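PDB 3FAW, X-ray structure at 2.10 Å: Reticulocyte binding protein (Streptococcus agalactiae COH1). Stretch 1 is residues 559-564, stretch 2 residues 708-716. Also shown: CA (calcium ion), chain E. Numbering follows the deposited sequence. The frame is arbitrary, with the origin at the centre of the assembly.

Stretch 1 559-564: EADSPG
Stretch 2 708-716: RKLSKAEID

The two stretches meet in a small, mainly van der Waals contact in which Pro563 packs against the loop and first helical turn of residues 709-715, with two waters, rather than direct hydrogen bonds, joining the backbones. No two residues that touch are closer than 146 positions in the chain, and the stretches together bury 242 Å².

Residues 559-562 form an irregular loop, extended at Glu559 and Ala560 (phi/psi -84/113 and -104/107), turning at Asp561 (-84/-1) and extended again at Ser562 (-147/143). Pro563 (-63/-29) and Gly564 (-65/-14) then enter a 3-10 segment. In the second stretch, Lys709 (-74/156), Leu710 (-87/-39) and Ser711 (-121/154) lead into a helix beginning at Lys712. The nearest CA atoms are those of Ser562 and Lys712, 5.4 Å apart.

Pro563, with a C-gamma endo pucker and its CA-to-CB bond directed toward the partner, is the centre of the contact. Its CG lies 3.3 Å from Leu710 O and 3.5 Å from Lys709 O, while its CD sits 3.6 Å from Lys712 N. The same CG meets CD1 of Ile715 (m, t) at 3.6 Å, an apolar pairing that brings the first helical turn against the buried ring.

Lys712 contributes the other large surface. Its chi1 to chi3 are t and chi4 is p, so the aliphatic part passes the loop, with Lys712 CB 3.8 Å from Asp561 O and Lys712 CD 4.1 Å from Ala560 O. The end of the chain leads away, and Lys712 NZ forms a salt bridge with Asp716 OD2 at 2.8 Å, one turn along the helix.

Water 1 donates to Asp561 O (2.7 Å) and accepts from Lys712 N (3.0 Å), linking the loop to the start of the helix. Water 2 donates to Leu710 O (3.0 Å) and accepts a weak bond from Gly564 N (3.3 Å).

The start of the helix is capped from within the second stretch. Ser711 (p) is the N-cap, and its OG accepts from Glu714 N at 3.1 Å. Glu714 (p, t) reaches back so that OE2 accepts from Leu710 N at 2.8 Å and, weakly, from Ser711 N at 3.5 Å. Backbone bonds from Ile715 N to Ser711 O (3.2 Å) and from Asp716 N to Lys712 O (3.0 Å) continue the helical pattern.

Asp561 (p) points its CA-to-CB bond away from the second stretch; its OD1 binds the calcium ion at 2.3 Å, and water 3 lies 2.4 Å from the CA ion, whose other ligands come from elsewhere in the structure.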

ATOM      1  N   GLU A 559      19.850  -1.399   7.219  1.00 15.08           N
ATOM      2  CA  GLU A 559      20.648  -2.578   6.882  1.00 16.96           C
ATOM      3  C   GLU A 559      19.829  -3.595   6.093  1.00 16.26           C
ATOM      4  O   GLU A 559      18.890  -4.195   6.622  1.00 15.77           O
ATOM      5  CB  GLU A 559      21.205  -3.232   8.156  1.00 18.20           C
ATOM      6  CG  GLU A 559      22.145  -4.424   7.921  1.00 22.11           C
ATOM      7  CD  GLU A 559      23.404  -4.062   7.143  1.00 24.22           C
ATOM      8  OE1 GLU A 559      23.846  -2.894   7.213  0.10 23.84           O
ATOM      9  OE2 GLU A 559      23.957  -4.955   6.467  0.10 23.40           O
ATOM     10  N   ALA A 560      20.189  -3.784   4.824  1.00 15.62           N
ATOM     11  CA  ALA A 560      19.627  -4.851   4.004  1.00 14.11           C
ATOM     12  C   ALA A 560      20.657  -5.973   3.861  1.00 14.77           C
ATOM     13  O   ALA A 560      21.648  -5.819   3.145  1.00 13.71           O
ATOM     14  CB  ALA A 560      19.233  -4.313   2.639  1.00 13.45           C
ATOM     15  N   ASP A 561      20.431  -7.098   4.541  1.00 14.63           N
ATOM     16  CA  ASP A 561      21.369  -8.227   4.468  1.00 16.13           C
ATOM     17  C   ASP A 561      21.132  -9.131   3.246  1.00 16.01           C
ATOM     18  O   ASP A 561      21.865 -10.099   3.036  1.00 17.53           O
ATOM     19  CB  ASP A 561      21.386  -9.034   5.783  1.00 17.76           C
ATOM     20  CG  ASP A 561      20.138  -9.882   5.994  1.00 13.35           C
ATOM     21  OD1 ASP A 561      19.033  -9.455   5.606  1.00 12.49           O
ATOM     22  OD2 ASP A 561      20.267 -10.982   6.572  0.10 13.43           O
ATOM     23  N   SER A 562      20.120  -8.795   2.446  1.00 14.55           N
ATOM     24  CA  SER A 562      19.813  -9.495   1.197  1.00 15.13           C
ATOM     25  C   SER A 562      19.233  -8.486   0.190  1.00 14.26           C
ATOM     26  O   SER A 562      18.502  -7.578   0.587  1.00 13.37           O
ATOM     27  CB  SER A 562      18.818 -10.632   1.467  1.00 14.89           C
ATOM     28  OG  SER A 562      18.198 -11.100   0.278  1.00 18.72           O
ATOM     29  N   PRO A 563      19.561  -8.632  -1.111  1.00 14.41           N
ATOM     30  CA  PRO A 563      19.069  -7.662  -2.102  1.00 14.79           C
ATOM     31  C   PRO A 563      17.542  -7.624  -2.236  1.00 14.36           C
ATOM     32  O   PRO A 563      16.984  -6.575  -2.559  1.00 14.60           O
ATOM     33  CB  PRO A 563      19.721  -8.126  -3.413  1.00 14.53           C
ATOM     34  CG  PRO A 563      20.113  -9.535  -3.182  1.00 13.57           C
ATOM     35  CD  PRO A 563      20.401  -9.672  -1.730  1.00 13.49           C
ATOM     36  N   GLY A 564      16.884  -8.754  -1.975  1.00 12.57           N
ATOM     37  CA  GLY A 564      15.428  -8.840  -1.989  1.00 12.13           C
ATOM     38  C   GLY A 564      14.713  -8.022  -0.918  1.00 13.92           C
ATOM     39  O   GLY A 564      13.497  -7.808  -1.010  1.00 15.12           O
ATOM     40  N   ARG A 708      20.184  -9.091 -11.330  1.00 16.44           N
ATOM     41  CA  ARG A 708      19.190  -9.747 -10.475  1.00 16.72           C
ATOM     42  C   ARG A 708      19.826 -10.850  -9.630  1.00 16.70           C
ATOM     43  O   ARG A 708      19.341 -11.987  -9.621  1.00 17.44           O
ATOM     44  CB  ARG A 708      18.092 -10.368 -11.337  1.00 17.12           C
ATOM     45  CG  ARG A 708      17.225  -9.387 -12.112  1.00 17.20           C
ATOM     46  CD  ARG A 708      16.926  -9.922 -13.490  1.00 18.99           C
ATOM     47  NE  ARG A 708      16.482 -11.311 -13.438  1.00 21.65           N
ATOM     48  CZ  ARG A 708      16.593 -12.190 -14.430  1.00 18.73           C
ATOM     49  NH1 ARG A 708      17.136 -11.855 -15.593  1.00 19.75           N
ATOM     50  NH2 ARG A 708      16.150 -13.422 -14.253  1.00 20.55           N
ATOM     51  N   LYS A 709      20.902 -10.514  -8.922  1.00 15.81           N
ATOM     52  CA  LYS A 709      21.618 -11.490  -8.092  1.00 16.30           C
ATOM     53  C   LYS A 709      20.847 -11.835  -6.815  1.00 16.78           C
ATOM     54  O   LYS A 709      20.031 -11.047  -6.330  1.00 15.21           O
ATOM     55  CB  LYS A 709      23.021 -10.987  -7.744  1.00 16.43           C
ATOM     56  CG  LYS A 709      23.948 -10.945  -8.937  1.00 18.36           C
ATOM     57  CD  LYS A 709      25.218 -10.165  -8.647  1.00 21.47           C
ATOM     58  CE  LYS A 709      26.051  -9.994  -9.909  1.00 21.64           C
ATOM     59  NZ  LYS A 709      26.332 -11.297 -10.571  1.00 18.90           N
ATOM     60  N   LEU A 710      21.128 -13.020  -6.278  1.00 17.98           N
ATOM     61  CA  LEU A 710      20.350 -13.577  -5.173  1.00 18.85           C
ATOM     62  C   LEU A 710      20.864 -13.121  -3.811  1.00 18.29           C
ATOM     63  O   LEU A 710      20.070 -12.847  -2.912  1.00 18.30           O
ATOM     64  CB  LEU A 710      20.340 -15.106  -5.238  1.00 18.84           C
ATOM     65  CG  LEU A 710      19.697 -15.737  -6.479  1.00 21.80           C
ATOM     66  CD1 LEU A 710      20.607 -15.610  -7.695  1.00 24.08           C
ATOM     67  CD2 LEU A 710      19.363 -17.201  -6.229  1.00 22.62           C
ATOM     68  N   SER A 711      22.185 -13.033  -3.662  1.00 17.31           N
ATOM     69  CA  SER A 711      22.791 -12.743  -2.361  1.00 16.80           C
ATOM     70  C   SER A 711      23.643 -11.477  -2.363  1.00 15.57           C
ATOM     71  O   SER A 711      24.158 -11.062  -3.401  1.00 13.61           O
ATOM     72  CB  SER A 711      23.643 -13.930  -1.903  1.00 17.85           C
ATOM     73  OG  SER A 711      24.796 -14.087  -2.716  1.00 20.64           O
ATOM     74  N   LYS A 712      23.773 -10.877  -1.180  1.00 14.52           N
ATOM     75  CA  LYS A 712      24.725  -9.795  -0.940  1.00 15.40           C
ATOM     76  C   LYS A 712      26.158 -10.284  -1.154  1.00 14.90           C
ATOM     77  O   LYS A 712      26.996  -9.553  -1.682  1.00 13.14           O
ATOM     78  CB  LYS A 712      24.565  -9.251   0.487  1.00 15.58           C
ATOM     79  CG  LYS A 712      25.690  -8.328   0.957  1.00 15.53           C
ATOM     80  CD  LYS A 712      25.277  -7.522   2.178  1.00 19.04           C
ATOM     81  CE  LYS A 712      26.482  -6.981   2.934  1.00 20.19           C
ATOM     82  NZ  LYS A 712      27.383  -6.185   2.061  1.00 22.76           N
ATOM     83  N   ALA A 713      26.420 -11.523  -0.745  1.00 15.37           N
ATOM     84  CA  ALA A 713      27.745 -12.134  -0.865  1.00 17.03           C
ATOM     85  C   ALA A 713      28.276 -12.082  -2.295  1.00 17.73           C
ATOM     86  O   ALA A 713      29.410 -11.657  -2.521  1.00 17.09           O
ATOM     87  CB  ALA A 713      27.708 -13.579  -0.367  1.00 17.75           C
ATOM     88  N   GLU A 714      27.451 -12.493  -3.256  1.00 19.52           N
ATOM     89  CA  GLU A 714      27.870 -12.510  -4.661  1.00 20.37           C
ATOM     90  C   GLU A 714      27.808 -11.125  -5.307  1.00 20.00           C
ATOM     91  O   GLU A 714      28.556 -10.849  -6.248  1.00 20.15           O
ATOM     92  CB  GLU A 714      27.081 -13.554  -5.471  1.00 21.22           C
ATOM     93  CG  GLU A 714      25.635 -13.215  -5.795  1.00 20.69           C
ATOM     94  CD  GLU A 714      24.861 -14.415  -6.351  1.00 23.58           C
ATOM     95  OE1 GLU A 714      25.479 -15.477  -6.609  1.00 27.07           O
ATOM     96  OE2 GLU A 714      23.630 -14.297  -6.532  1.00 22.16           O
ATOM     97  N   ILE A 715      26.933 -10.256  -4.800  1.00 18.06           N
ATOM     98  CA  ILE A 715      26.868  -8.873  -5.268  1.00 16.37           C
ATOM     99  C   ILE A 715      28.176  -8.122  -4.983  1.00 15.69           C
ATOM    100  O   ILE A 715      28.725  -7.472  -5.875  1.00 14.59           O
ATOM    101  CB  ILE A 715      25.644  -8.119  -4.672  1.00 16.02           C
ATOM    102  CG1 ILE A 715      24.359  -8.563  -5.379  1.00 14.88           C
ATOM    103  CG2 ILE A 715      25.804  -6.616  -4.829  1.00 15.34           C
ATOM    104  CD1 ILE A 715      23.087  -8.179  -4.656  1.00 13.99           C
ATOM    105  N   ASP A 716      28.682  -8.220  -3.755  1.00 15.40           N
ATOM    106  CA  ASP A 716      29.952  -7.567  -3.393  1.00 17.08           C
ATOM    107  C   ASP A 716      31.152  -8.127  -4.165  1.00 18.12           C
ATOM    108  O   ASP A 716      32.126  -7.408  -4.414  1.00 18.88           O
ATOM    109  CB  ASP A 716      30.227  -7.682  -1.887  1.00 16.57           C
ATOM    110  CG  ASP A 716      29.324  -6.791  -1.051  1.00 16.67           C
ATOM    111  OD1 ASP A 716      28.843  -5.758  -1.554  1.00 14.93           O
ATOM    112  OD2 ASP A 716      29.102  -7.124   0.129  1.00 22.23           O
TER
HETATM  113 CA    CA E   4      16.777  -9.510   5.220  1.00 14.31          CA
HETATM  114  O   HOH W   1      22.315 -12.025   1.150  1.00 16.34           O
HETATM  115  O   HOH W   2      17.329 -11.774  -3.221  1.00 18.36           O
HETATM  116  O   HOH W   3      17.293 -10.983   7.053  1.00 17.07           O